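Local coordinates for protein succinate-semialdehyde dehydrogenase (Synechococcus, PDB 3VZ3) that probably oxidises succinic semialdehyde to succinate with NADP as the cofactor, as an aldehyde dehydrogenase family member, at residues A154-A159 / G181-L186. The protein carries 1 engineered substitution. Numbering follows the deposited sequence.
Sequences AVLKHA and GVFQTL. With NAP (NADP nicotinamide-adenine-dinucleotide phosphate), chain D.
Val-182 O accepts a hydrogen bond from Ala-154 N (2.9 Å), the first of four backbone bonds that join residues 154-156 to 182-186, where the strands run parallel. Next, the ring of Phe-183 leans obliquely across strand 154-157, toward Leu-156. Its CG is anti to the backbone N (chi1 -173°), which brings CZ to 3.8 Å from Leu-156 CB, while CD2 meets Ala-154 CB. Helix 138-149 also touches this ring. Gln-184 bonds through both backbone groups, its N to Ala-154 O and its O to Leu-156 N. Thr-185 lies alongside Leu-156; its OG1 is bonded to Ala-166 O of the connecting helix 163-176. Leu-186 N donates to Leu-156 O at 2.7 Å, and its CD1 packs on Val-155 CB. Beyond this pair, a water links Leu-186 O to His-158 N. This is a beta-alpha-beta unit of the Rossmann-like NADP-binding domain. At the strand end, Lys-157 NZ donates hydrogen bonds to O1X of the NADP 2'-phosphate (2.9 Å) and to the carbonyls His-158 O and Ile-188 O. A methionine in its place would probably leave the phosphate without this positive partner and both carbonyls without their donor. The two carbonyls steady the ammonium, which probably favours NADP over NAD.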
loop_
_atom_site.group_PDB
_atom_site.type_symbol
_atom_site.label_atom_id
_atom_site.label_comp_id
_atom_site.label_asym_id
_atom_site.label_seq_id
_atom_site.Cartn_x
_atom_site.Cartn_y
_atom_site.Cartn_z
ATOM N N ALA A 154 -10.927 -3.442 -14.888
ATOM C CA ALA A 154 -10.661 -4.526 -13.944
ATOM C C ALA A 154 -10.784 -5.867 -14.614
ATOM O O ALA A 154 -11.630 -6.059 -15.491
ATOM C CB ALA A 154 -11.619 -4.472 -12.769
ATOM N N VAL A 155 -9.944 -6.793 -14.176
ATOM C CA VAL A 155 -10.106 -8.197 -14.523
ATOM C C VAL A 155 -10.277 -8.954 -13.209
ATOM O O VAL A 155 -9.565 -8.696 -12.232
ATOM C CB VAL A 155 -8.934 -8.772 -15.380
ATOM C CG1 VAL A 155 -8.954 -8.188 -16.802
ATOM C CG2 VAL A 155 -7.566 -8.559 -14.726
ATOM N N LEU A 156 -11.271 -9.838 -13.184
ATOM C CA LEU A 156 -11.644 -10.557 -11.981
ATOM C C LEU A 156 -11.287 -12.032 -12.111
ATOM O O LEU A 156 -11.691 -12.700 -13.066
ATOM C CB LEU A 156 -13.151 -10.417 -11.736
ATOM C CG LEU A 156 -13.761 -11.358 -10.687
ATOM C CD1 LEU A 156 -13.303 -11.035 -9.237
ATOM C CD2 LEU A 156 -15.290 -11.373 -10.793
ATOM N N LYS A 157 -10.497 -12.519 -11.157
ATOM C CA LYS A 157 -10.350 -13.963 -10.977
ATOM C C LYS A 157 -11.176 -14.291 -9.738
ATOM O O LYS A 157 -10.762 -14.006 -8.618
ATOM C CB LYS A 157 -8.872 -14.373 -10.805
ATOM C CG LYS A 157 -8.632 -15.890 -10.621
ATOM C CD LYS A 157 -8.614 -16.321 -9.153
ATOM C CE LYS A 157 -8.299 -17.824 -9.008
ATOM N NZ LYS A 157 -9.458 -18.669 -9.387
ATOM N N HIS A 158 -12.347 -14.883 -9.944
ATOM C CA HIS A 158 -13.165 -15.302 -8.822
ATOM C C HIS A 158 -12.792 -16.710 -8.368
ATOM O O HIS A 158 -12.047 -17.432 -9.057
ATOM C CB HIS A 158 -14.648 -15.277 -9.205
ATOM C CG HIS A 158 -15.545 -14.757 -8.118
ATOM N ND1 HIS A 158 -15.284 -14.931 -6.776
ATOM C CD2 HIS A 158 -16.707 -14.065 -8.189
ATOM C CE1 HIS A 158 -16.251 -14.374 -6.067
ATOM N NE2 HIS A 158 -17.121 -13.833 -6.901
ATOM N N ALA A 159 -13.324 -17.113 -7.216
ATOM C CA ALA A 159 -13.136 -18.489 -6.738
ATOM C C ALA A 159 -13.692 -19.491 -7.766
ATOM O O ALA A 159 -14.701 -19.229 -8.432
ATOM C CB ALA A 159 -13.804 -18.660 -5.355
ATOM N N GLY A 181 -14.672 -4.608 -22.079
ATOM C CA GLY A 181 -13.276 -4.601 -21.666
ATOM C C GLY A 181 -13.049 -3.820 -20.381
ATOM O O GLY A 181 -11.971 -3.871 -19.820
ATOM N N VAL A 182 -14.067 -3.080 -19.925
ATOM C CA VAL A 182 -13.929 -2.305 -18.695
ATOM C C VAL A 182 -13.970 -3.208 -17.452
ATOM O O VAL A 182 -13.270 -2.943 -16.491
ATOM C CB VAL A 182 -14.952 -1.156 -18.633
ATOM C CG1 VAL A 182 -15.014 -0.531 -17.223
ATOM C CG2 VAL A 182 -14.551 -0.080 -19.672
ATOM N N PHE A 183 -14.782 -4.269 -17.494
ATOM C CA PHE A 183 -14.819 -5.275 -16.430
ATOM C C PHE A 183 -14.948 -6.642 -17.090
ATOM O O PHE A 183 -15.911 -6.894 -17.828
ATOM C CB PHE A 183 -15.997 -5.067 -15.473
ATOM C CG PHE A 183 -15.957 -5.990 -14.285
ATOM C CD1 PHE A 183 -16.414 -7.304 -14.393
ATOM C CD2 PHE A 183 -15.395 -5.565 -13.081
ATOM C CE1 PHE A 183 -16.352 -8.181 -13.288
ATOM C CE2 PHE A 183 -15.333 -6.439 -11.974
ATOM C CZ PHE A 183 -15.808 -7.741 -12.088
ATOM N N GLN A 184 -13.961 -7.501 -16.857
ATOM C CA GLN A 184 -13.959 -8.839 -17.457
ATOM C C GLN A 184 -13.714 -9.903 -16.414
ATOM O O GLN A 184 -12.831 -9.763 -15.577
ATOM C CB GLN A 184 -12.872 -8.952 -18.516
ATOM C CG GLN A 184 -13.097 -8.076 -19.735
ATOM C CD GLN A 184 -11.934 -8.181 -20.688
ATOM O OE1 GLN A 184 -10.878 -7.567 -20.470
ATOM N NE2 GLN A 184 -12.097 -8.990 -21.728
ATOM N N THR A 185 -14.515 -10.963 -16.466
ATOM C CA THR A 185 -14.322 -12.101 -15.595
ATOM C C THR A 185 -13.399 -13.093 -16.286
ATOM O O THR A 185 -13.622 -13.449 -17.445
ATOM C CB THR A 185 -15.689 -12.745 -15.266
ATOM O OG1 THR A 185 -16.360 -11.907 -14.322
ATOM C CG2 THR A 185 -15.531 -14.127 -14.661
ATOM N N LEU A 186 -12.371 -13.526 -15.560
ATOM C CA LEU A 186 -11.409 -14.514 -16.038
ATOM C C LEU A 186 -11.689 -15.864 -15.392
ATOM O O LEU A 186 -11.446 -16.049 -14.193
ATOM C CB LEU A 186 -9.994 -14.072 -15.641
ATOM C CG LEU A 186 -9.553 -12.694 -16.098
ATOM C CD1 LEU A 186 -8.096 -12.535 -15.654
ATOM C CD2 LEU A 186 -9.677 -12.540 -17.622
HETATM P PA NAP D . -8.872 -18.705 -0.723
HETATM O O1A NAP D . -8.562 -20.152 -0.871
HETATM O O2A NAP D . -7.721 -17.859 -0.330
HETATM O O5B NAP D . -9.530 -18.193 -2.109
HETATM C C5B NAP D . -9.716 -16.818 -2.386
HETATM C C4B NAP D . -9.335 -16.586 -3.849
HETATM O O4B NAP D . -7.934 -16.778 -4.018
HETATM C C3B NAP D . -9.999 -17.561 -4.810
HETATM O O3B NAP D . -10.273 -16.838 -5.991
HETATM C C2B NAP D . -8.933 -18.624 -5.047
HETATM O O2B NAP D . -9.035 -19.262 -6.296
HETATM C C1B NAP D . -7.685 -17.766 -5.008
HETATM N N9A NAP D . -6.418 -18.441 -4.666
HETATM C C8A NAP D . -6.180 -19.506 -3.826
HETATM N N7A NAP D . -4.834 -19.740 -3.817
HETATM C C5A NAP D . -4.229 -18.835 -4.629
HETATM C C6A NAP D . -2.901 -18.606 -4.987
HETATM N N6A NAP D . -1.923 -19.370 -4.494
HETATM N N1A NAP D . -2.599 -17.576 -5.860
HETATM C C2A NAP D . -3.599 -16.767 -6.381
HETATM N N3A NAP D . -4.917 -17.000 -6.024
HETATM C C4A NAP D . -5.217 -18.014 -5.163
HETATM O O3 NAP D . -10.037 -18.429 0.353
HETATM P PN NAP D . -11.090 -19.403 1.082
HETATM O O1N NAP D . -11.535 -20.435 0.120
HETATM O O2N NAP D . -10.495 -19.836 2.378
HETATM O O5D NAP D . -12.244 -18.303 1.339
HETATM C C5D NAP D . -12.497 -17.833 2.650
HETATM C C4D NAP D . -11.445 -16.848 3.146
HETATM O O4D NAP D . -11.768 -15.552 2.707
HETATM C C3D NAP D . -11.404 -16.751 4.667
HETATM O O3D NAP D . -10.406 -17.570 5.232
HETATM C C2D NAP D . -11.062 -15.310 4.936
HETATM O O2D NAP D . -9.681 -15.308 5.191
HETATM C C1D NAP D . -11.256 -14.592 3.616
HETATM N N1N NAP D . -12.112 -13.384 3.619
HETATM C C2N NAP D . -11.644 -12.153 4.032
HETATM C C3N NAP D . -12.493 -11.039 3.998
HETATM C C7N NAP D . -12.057 -9.641 4.355
HETATM O O7N NAP D . -12.814 -8.557 3.846
HETATM N N7N NAP D . -10.994 -9.435 5.134
HETATM C C4N NAP D . -13.786 -11.189 3.521
HETATM C C5N NAP D . -14.234 -12.428 3.077
HETATM C C6N NAP D . -13.382 -13.521 3.125
HETATM P P2B NAP D . -9.516 -20.804 -6.445
HETATM O O1X NAP D . -9.413 -21.145 -7.911
HETATM O O2X NAP D . -10.930 -20.932 -5.941
HETATM O O3X NAP D . -8.589 -21.653 -5.585
HETATM O O HOH W 1 -11.037 -5.803 -18.242
HETATM O O HOH W 2 -13.442 -15.920 -12.234
#